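Local coordinates for protein putative methylthioribose-1-phosphate isomerase (Archaeoglobus fulgidus, PDB 1T5O) that probably catalyses the interconversion of methylthioribose-1-phosphate and methylthioribulose-1-phosphate, an isomerisation in the methionine biosynthesis pathway, at residues Ala53-Ile58 / Arg120-Leu125; Phe261-Pro266 / Glu315-Leu320; Ile281-Arg286 / Lys303-Ala308. All blocks are in the same frame, centred on the assembly; numbering follows the deposited sequence.

Contact 1: Ala53-Ile58 / Arg120-Leu125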
# COMPACT_ATOMS: atom_id res chain seq x y z
N ALA A 53 -7.82 28.60 6.94
CA ALA A 53 -8.56 28.27 8.15
C ALA A 53 -8.11 29.18 9.29
O ALA A 53 -8.93 29.70 10.06
CB ALA A 53 -8.33 26.80 8.54
N GLY A 54 -6.80 29.37 9.41
CA GLY A 54 -6.26 30.24 10.44
C GLY A 54 -6.79 31.66 10.32
O GLY A 54 -7.22 32.24 11.32
N ALA A 55 -6.78 32.21 9.11
CA ALA A 55 -7.27 33.58 8.87
C ALA A 55 -8.77 33.72 9.06
O ALA A 55 -9.23 34.67 9.69
CB ALA A 55 -6.88 34.04 7.46
N TYR A 56 -9.55 32.79 8.51
CA TYR A 56 -11.00 32.87 8.68
C TYR A 56 -11.31 32.66 10.15
O TYR A 56 -12.34 33.14 10.64
CB TYR A 56 -11.72 31.81 7.85
CG TYR A 56 -11.80 32.14 6.37
CD1 TYR A 56 -12.29 33.38 5.93
CD2 TYR A 56 -11.45 31.20 5.41
CE1 TYR A 56 -12.42 33.66 4.56
CE2 TYR A 56 -11.58 31.46 4.05
CZ TYR A 56 -12.06 32.68 3.63
OH TYR A 56 -12.19 32.92 2.28
N GLY A 57 -10.42 31.95 10.84
CA GLY A 57 -10.62 31.69 12.25
C GLY A 57 -10.72 33.00 13.02
O GLY A 57 -11.60 33.16 13.87
N ILE A 58 -9.81 33.93 12.71
CA ILE A 58 -9.77 35.25 13.34
C ILE A 58 -11.01 36.06 12.97
O ILE A 58 -11.57 36.76 13.81
CB ILE A 58 -8.48 36.03 12.91
CG1 ILE A 58 -7.23 35.25 13.34
CG2 ILE A 58 -8.49 37.45 13.47
CD1 ILE A 58 -7.16 34.85 14.83
N ARG A 120 -11.54 40.68 5.66
CA ARG A 120 -10.92 41.11 4.42
C ARG A 120 -9.52 40.50 4.20
O ARG A 120 -9.17 40.12 3.08
CB ARG A 120 -10.86 42.64 4.41
CG ARG A 120 -10.14 43.23 3.22
CD ARG A 120 -10.47 44.71 3.10
NE ARG A 120 -9.56 45.40 2.19
CZ ARG A 120 -9.64 46.70 1.92
NH1 ARG A 120 -10.58 47.44 2.50
NH2 ARG A 120 -8.76 47.27 1.10
N GLU A 121 -8.72 40.42 5.26
CA GLU A 121 -7.38 39.84 5.15
C GLU A 121 -7.52 38.34 4.84
O GLU A 121 -6.84 37.80 3.97
CB GLU A 121 -6.61 40.06 6.46
CG GLU A 121 -5.19 39.47 6.49
CD GLU A 121 -4.23 40.14 5.51
OE1 GLU A 121 -4.63 41.12 4.84
OE2 GLU A 121 -3.06 39.68 5.39
N ALA A 122 -8.43 37.67 5.54
CA ALA A 122 -8.66 36.25 5.33
C ALA A 122 -9.12 35.98 3.90
O ALA A 122 -8.65 35.03 3.26
CB ALA A 122 -9.72 35.73 6.33
N GLU A 123 -10.02 36.80 3.38
CA GLU A 123 -10.50 36.60 2.00
C GLU A 123 -9.40 36.86 0.98
O GLU A 123 -9.34 36.20 -0.06
CB GLU A 123 -11.70 37.49 1.71
CG GLU A 123 -12.88 37.17 2.60
CD GLU A 123 -14.19 37.70 2.06
OE1 GLU A 123 -14.34 38.93 1.95
OE2 GLU A 123 -15.06 36.86 1.74
N LYS A 124 -8.53 37.81 1.28
CA LYS A 124 -7.42 38.14 0.39
C LYS A 124 -6.42 36.98 0.35
O LYS A 124 -5.93 36.61 -0.72
CB LYS A 124 -6.72 39.41 0.87
CG LYS A 124 -5.43 39.77 0.12
CD LYS A 124 -4.69 40.85 0.90
CE LYS A 124 -3.39 41.30 0.23
NZ LYS A 124 -2.66 42.23 1.15
N LEU A 125 -6.13 36.40 1.51
CA LEU A 125 -5.20 35.29 1.57
C LEU A 125 -5.73 34.08 0.81
O LEU A 125 -4.97 33.39 0.15
CB LEU A 125 -4.91 34.90 3.02
CG LEU A 125 -4.18 35.92 3.89
CD1 LEU A 125 -4.01 35.36 5.30
CD2 LEU A 125 -2.81 36.25 3.28
O HOH W 1 -14.65 33.79 0.44
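Two helices of the mainly helical N-terminal part of this MtnA-type fold, 47-61 and the long 111-141, run almost antiparallel here, with the axes of the short segments 53-58 and 120-125 crossing at -162°. They come within 8.2 Å of each other, and the reason is plain at the centre: an alanine faces an alanine. Ala55 and Ala122 have their CA atoms 4.6 Å apart, and each methyl points at the opposing helix. The CB of Ala55 sits 3.5 Å from the CB of Ala122, closer than two methyls normally sit. One turn further along its helix, Leu125 reaches over so that its CD1 lies 3.8 Å from the same Ala55 CB. On the other flank comes Tyr56. With CG anti to its own carbonyl carbon (chi1 -77°), its ring swings across toward helix 111-141, and CD1 approaches Ala122 CB obliquely at 3.5 Å. The Ala122 methyl is thus shared between Ala55 and the tyrosine. Farther out, Glu123 starts away from the contact, but its CG comes up to the edge of the ring, near the ring plane, 4.0 Å from Tyr56 CE1. Beyond that, a water 3.2 Å from Tyr56 OH also donates a weak bond to Glu123 OE2. Ile6 and Trp8 of strand 6-8 pack against the tyrosine, while Arg100 of helix 92-105 meets Leu125. The direct contacts between the two helices are apolar and depend on small methyl groups for their closeness; polarity enters at the margin, where a water loosely links the phenol and the carboxylate, so direction-dependent bonding plays little part in setting the helix spacing.

Contact 2: Phe261-Pro266 / Glu315-Leu320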
# COMPACT_ATOMS: atom_id res chain seq x y z
N PHE A 261 9.57 13.18 -13.49
CA PHE A 261 8.97 13.25 -12.15
C PHE A 261 8.94 14.73 -11.73
O PHE A 261 9.98 15.37 -11.53
CB PHE A 261 9.81 12.41 -11.16
CG PHE A 261 9.22 12.31 -9.78
CD1 PHE A 261 8.41 11.23 -9.41
CD2 PHE A 261 9.52 13.29 -8.81
CE1 PHE A 261 7.92 11.10 -8.12
CE2 PHE A 261 9.03 13.16 -7.50
CZ PHE A 261 8.24 12.08 -7.16
N TYR A 262 7.75 15.28 -11.62
CA TYR A 262 7.60 16.69 -11.26
C TYR A 262 7.01 16.90 -9.88
O TYR A 262 6.18 16.12 -9.43
CB TYR A 262 6.69 17.39 -12.30
CG TYR A 262 7.26 17.35 -13.69
CD1 TYR A 262 8.49 17.94 -13.98
CD2 TYR A 262 6.56 16.70 -14.73
CE1 TYR A 262 9.01 17.90 -15.26
CE2 TYR A 262 7.08 16.64 -16.03
CZ TYR A 262 8.29 17.24 -16.28
OH TYR A 262 8.81 17.23 -17.55
N VAL A 263 7.47 17.95 -9.21
CA VAL A 263 6.94 18.30 -7.90
C VAL A 263 6.34 19.71 -8.05
O VAL A 263 7.03 20.66 -8.43
CB VAL A 263 8.03 18.32 -6.79
CG1 VAL A 263 7.41 18.83 -5.52
CG2 VAL A 263 8.62 16.91 -6.57
N ALA A 264 5.05 19.83 -7.78
CA ALA A 264 4.40 21.13 -7.90
C ALA A 264 4.27 21.72 -6.49
O ALA A 264 3.63 21.13 -5.62
CB ALA A 264 2.99 20.94 -8.54
N ALA A 265 4.87 22.89 -6.27
CA ALA A 265 4.77 23.53 -4.94
C ALA A 265 5.10 24.99 -5.03
O ALA A 265 6.01 25.36 -5.74
CB ALA A 265 5.71 22.87 -3.94
N PRO A 266 4.37 25.83 -4.26
CA PRO A 266 4.63 27.27 -4.28
C PRO A 266 5.89 27.64 -3.52
O PRO A 266 6.42 26.84 -2.76
CB PRO A 266 3.37 27.87 -3.65
CG PRO A 266 3.03 26.86 -2.61
CD PRO A 266 3.27 25.50 -3.33
N GLU A 315 17.83 14.71 -7.04
CA GLU A 315 18.40 14.04 -8.20
C GLU A 315 17.29 13.24 -8.92
O GLU A 315 17.42 12.90 -10.10
CB GLU A 315 19.53 13.08 -7.77
CG GLU A 315 20.67 12.99 -8.79
CD GLU A 315 20.63 11.70 -9.57
OE1 GLU A 315 20.61 10.62 -8.92
OE2 GLU A 315 20.63 11.75 -10.83
N ASN A 316 16.22 12.91 -8.20
CA ASN A 316 15.10 12.17 -8.79
C ASN A 316 13.95 13.10 -9.20
O ASN A 316 12.84 12.63 -9.48
CB ASN A 316 14.54 11.15 -7.78
CG ASN A 316 15.48 9.99 -7.51
OD1 ASN A 316 16.65 10.01 -7.91
ND2 ASN A 316 14.98 8.96 -6.81
N VAL A 317 14.19 14.40 -9.20
CA VAL A 317 13.16 15.37 -9.59
C VAL A 317 13.58 16.04 -10.90
O VAL A 317 14.64 16.69 -10.97
CB VAL A 317 12.98 16.44 -8.49
CG1 VAL A 317 11.95 17.49 -8.94
CG2 VAL A 317 12.53 15.74 -7.18
N THR A 318 12.77 15.86 -11.93
CA THR A 318 13.05 16.41 -13.26
C THR A 318 12.92 17.93 -13.26
O THR A 318 13.70 18.63 -13.92
CB THR A 318 12.05 15.82 -14.30
OG1 THR A 318 12.06 14.38 -14.20
CG2 THR A 318 12.45 16.23 -15.74
N ALA A 319 11.93 18.44 -12.54
CA ALA A 319 11.76 19.88 -12.44
C ALA A 319 10.76 20.19 -11.33
O ALA A 319 9.92 19.35 -10.99
CB ALA A 319 11.24 20.46 -13.80
N LEU A 320 10.86 21.40 -10.79
CA LEU A 320 9.96 21.89 -9.77
C LEU A 320 9.00 22.86 -10.50
O LEU A 320 9.43 23.68 -11.29
CB LEU A 320 10.75 22.63 -8.67
CG LEU A 320 11.84 21.81 -7.97
CD1 LEU A 320 12.70 22.71 -7.09
CD2 LEU A 320 11.20 20.69 -7.14
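Strand 261-264 and the chain entering strand 319-322 run parallel, pairing Tyr262 with Ala319 and Val263 with Leu320, while Thr318 N donates to Phe261 O (2.9 Å) and Val263 N makes a weak, long bond to Ala319 O (3.3 Å). At the start of the ladder a side chain acts as acceptor: Phe261 N points nearly straight (166°) at Thr318 OG1, 2.9 Å away. The hydroxyl gets there by lying anti to its own carbonyl carbon, beside its backbone N, so Thr318 meets Phe261 through both N and OG1. An alanine here would remove that oxygen and would probably loosen the start of the pairing, since Phe261 N would lose this acceptor. Tyr262 and Ala319 share one face of the sheet: Tyr262 CE1 lies 3.7 Å from Ala319 CB, and Ala319 O comes to the ring's edge, in its plane. On the other face Val263 CB meets Leu320 CD2 at 4.0 Å; Val263 CG2 also lies 4.1 Å from Val317 CG1, the two side chains crossing at about a right angle. Phe261 CD2 lies 3.5 Å from Asn316 O. The Phe261 side chain also packs on Val250 of helix 247-256, where Ser251 bonds Asn316 ND2. In the Rossmann-like mixed sheet, strand 261-264 lies between strands 228-231 and 319-322, and Met136 of helix 111-141 meets Ala264.

Contact 3: Ile281-Arg286 / Lys303-Ala308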
# COMPACT_ATOMS: atom_id res chain seq x y z
N ILE A 281 11.32 13.46 10.85
CA ILE A 281 10.06 12.90 10.35
C ILE A 281 9.29 12.26 11.49
O ILE A 281 9.75 11.32 12.12
CB ILE A 281 10.28 11.84 9.24
CG1 ILE A 281 10.87 12.51 7.98
CG2 ILE A 281 8.93 11.15 8.90
CD1 ILE A 281 11.52 11.50 7.01
N GLU A 282 8.11 12.79 11.73
CA GLU A 282 7.23 12.30 12.78
C GLU A 282 6.57 10.97 12.43
O GLU A 282 6.34 10.66 11.27
CB GLU A 282 6.15 13.36 13.03
CG GLU A 282 5.73 14.07 11.73
CD GLU A 282 5.22 15.51 11.96
OE1 GLU A 282 5.81 16.24 12.80
OE2 GLU A 282 4.24 15.92 11.29
N GLU A 283 6.27 10.19 13.46
CA GLU A 283 5.61 8.91 13.31
C GLU A 283 4.12 9.19 13.49
O GLU A 283 3.77 10.01 14.31
CB GLU A 283 6.04 7.97 14.43
CG GLU A 283 7.29 7.17 14.17
CD GLU A 283 7.04 6.08 13.18
OE1 GLU A 283 6.32 5.10 13.51
OE2 GLU A 283 7.56 6.22 12.05
N ARG A 284 3.27 8.51 12.72
CA ARG A 284 1.81 8.66 12.82
C ARG A 284 1.30 7.48 13.65
O ARG A 284 2.00 6.48 13.81
CB ARG A 284 1.16 8.66 11.43
CG ARG A 284 1.44 9.95 10.61
CD ARG A 284 0.94 11.23 11.31
NE ARG A 284 1.26 12.46 10.58
CZ ARG A 284 2.16 13.38 10.96
NH1 ARG A 284 2.85 13.24 12.08
NH2 ARG A 284 2.36 14.47 10.22
N PRO A 285 0.07 7.58 14.18
CA PRO A 285 -0.53 6.53 15.01
C PRO A 285 -0.41 5.11 14.45
O PRO A 285 -0.77 4.87 13.30
CB PRO A 285 -1.99 6.97 15.12
CG PRO A 285 -1.88 8.49 15.07
CD PRO A 285 -0.89 8.67 13.93
N ARG A 286 0.06 4.19 15.27
CA ARG A 286 0.22 2.81 14.84
C ARG A 286 -1.11 2.15 14.45
O ARG A 286 -1.14 1.18 13.67
CB ARG A 286 0.91 1.99 15.94
CG ARG A 286 0.17 1.94 17.28
CD ARG A 286 0.98 1.18 18.33
NE ARG A 286 1.12 -0.25 18.02
CZ ARG A 286 0.22 -1.17 18.32
NH1 ARG A 286 -0.91 -0.83 18.93
NH2 ARG A 286 0.45 -2.45 18.05
N LYS A 303 4.35 -4.57 16.14
CA LYS A 303 5.18 -3.37 16.10
C LYS A 303 4.97 -2.73 14.72
O LYS A 303 5.00 -3.41 13.69
CB LYS A 303 6.65 -3.75 16.25
CG LYS A 303 7.57 -2.55 16.22
CD LYS A 303 8.98 -2.94 16.62
CE LYS A 303 9.78 -1.70 16.98
NZ LYS A 303 9.69 -0.69 15.90
N VAL A 304 4.79 -1.42 14.70
CA VAL A 304 4.53 -0.66 13.48
C VAL A 304 5.54 0.49 13.27
O VAL A 304 5.91 1.17 14.22
CB VAL A 304 3.10 -0.07 13.55
CG1 VAL A 304 2.80 0.83 12.37
CG2 VAL A 304 2.09 -1.18 13.63
N TYR A 305 6.02 0.66 12.05
CA TYR A 305 6.88 1.79 11.71
C TYR A 305 5.99 2.54 10.74
O TYR A 305 5.65 2.02 9.65
CB TYR A 305 8.17 1.32 11.03
CG TYR A 305 9.02 2.46 10.55
CD1 TYR A 305 9.39 3.50 11.41
CD2 TYR A 305 9.42 2.54 9.21
CE1 TYR A 305 10.14 4.60 10.95
CE2 TYR A 305 10.16 3.62 8.74
CZ TYR A 305 10.51 4.64 9.61
OH TYR A 305 11.20 5.70 9.12
N ASN A 306 5.57 3.75 11.11
CA ASN A 306 4.63 4.53 10.30
C ASN A 306 5.05 5.99 10.09
O ASN A 306 4.37 6.91 10.52
CB ASN A 306 3.23 4.45 10.99
CG ASN A 306 2.08 5.03 10.16
OD1 ASN A 306 2.16 5.13 8.93
ND2 ASN A 306 0.99 5.39 10.83
N PRO A 307 6.21 6.23 9.43
CA PRO A 307 6.65 7.61 9.19
C PRO A 307 5.61 8.38 8.37
O PRO A 307 4.97 7.81 7.49
CB PRO A 307 7.96 7.43 8.43
CG PRO A 307 7.67 6.13 7.61
CD PRO A 307 7.03 5.26 8.67
N ALA A 308 5.47 9.67 8.64
CA ALA A 308 4.47 10.48 7.93
C ALA A 308 4.91 10.91 6.54
O ALA A 308 4.08 11.09 5.65
CB ALA A 308 4.11 11.74 8.78
O HOH W 2 4.30 -0.17 17.40
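Arg284 can be traced outward along Ala308 in this pairing of two largely irregular segments, 281-286 and 303-308, joined by a single backbone bridge at Glu283 and Pro307. Its CB lies beside Asn306 ND2, 3.3 Å away. CG is anti to the carbonyl carbon (chi1 -71°), and a bend at chi2 (-59°) then turns the chain over Ala308, so that Arg284 CG itself is 3.7 Å from Ala308 CB. CD passes the same methyl more loosely, and the guanidinium settles flat upon it: Ala308 CB stands 3.3 Å above the plane, over the centre of the group. At the tip, Arg284 NH2 gives a 2.6 Å salt bridge to Glu282 OE2, which receives it on its anti lone pair with the oxygen almost exactly in the guanidinium plane. One face packed on a methyl and one edge tied to a carboxylate fix the group's rotation. Behind it the backbones are stitched together. Arg284 N donates to Asn306 O at 2.9 Å, from above the carbonyl plane, and Ala308 N reaches Glu282 O at 2.9 Å, nearly along the C=O axis. Glu283 bends round so that OE1 takes Asn306 N on its syn lone pair, at 2.9 Å. Asn306 ND2 bonds Glu288 OE1 and, weakly, Pro285 O. Met216 of the second subunit packs on Asn306 and Pro307. The Arg284 side chain is about 7 Å from that of Arg88, which probably binds substrate; pairing with Glu282 would partly offset its positive charge near that site, while the guanidinium stays held in one orientation.

Contact 1 comes first along the chain and is complete before the others open; contact 2 then closes a loop within which contact 3 is nested. Their centres lie well apart: about 30 Å between contacts 1 and 2, about 32 Å between contacts 1 and 3, and about 25 Å between contacts 2 and 3. Contact 1 joins helices 47-61 and 111-141, contact 2 joins neighbouring strands of the mixed sheet, and contact 3 ties together an excursion that meets the second subunit, where Lys303 and Val304 extend a sheet across the interface. Helix 111-141 reaches from contact 1 to the end of strand 261-264, so the helical part, the sheet and the dimer interface each receive one contact.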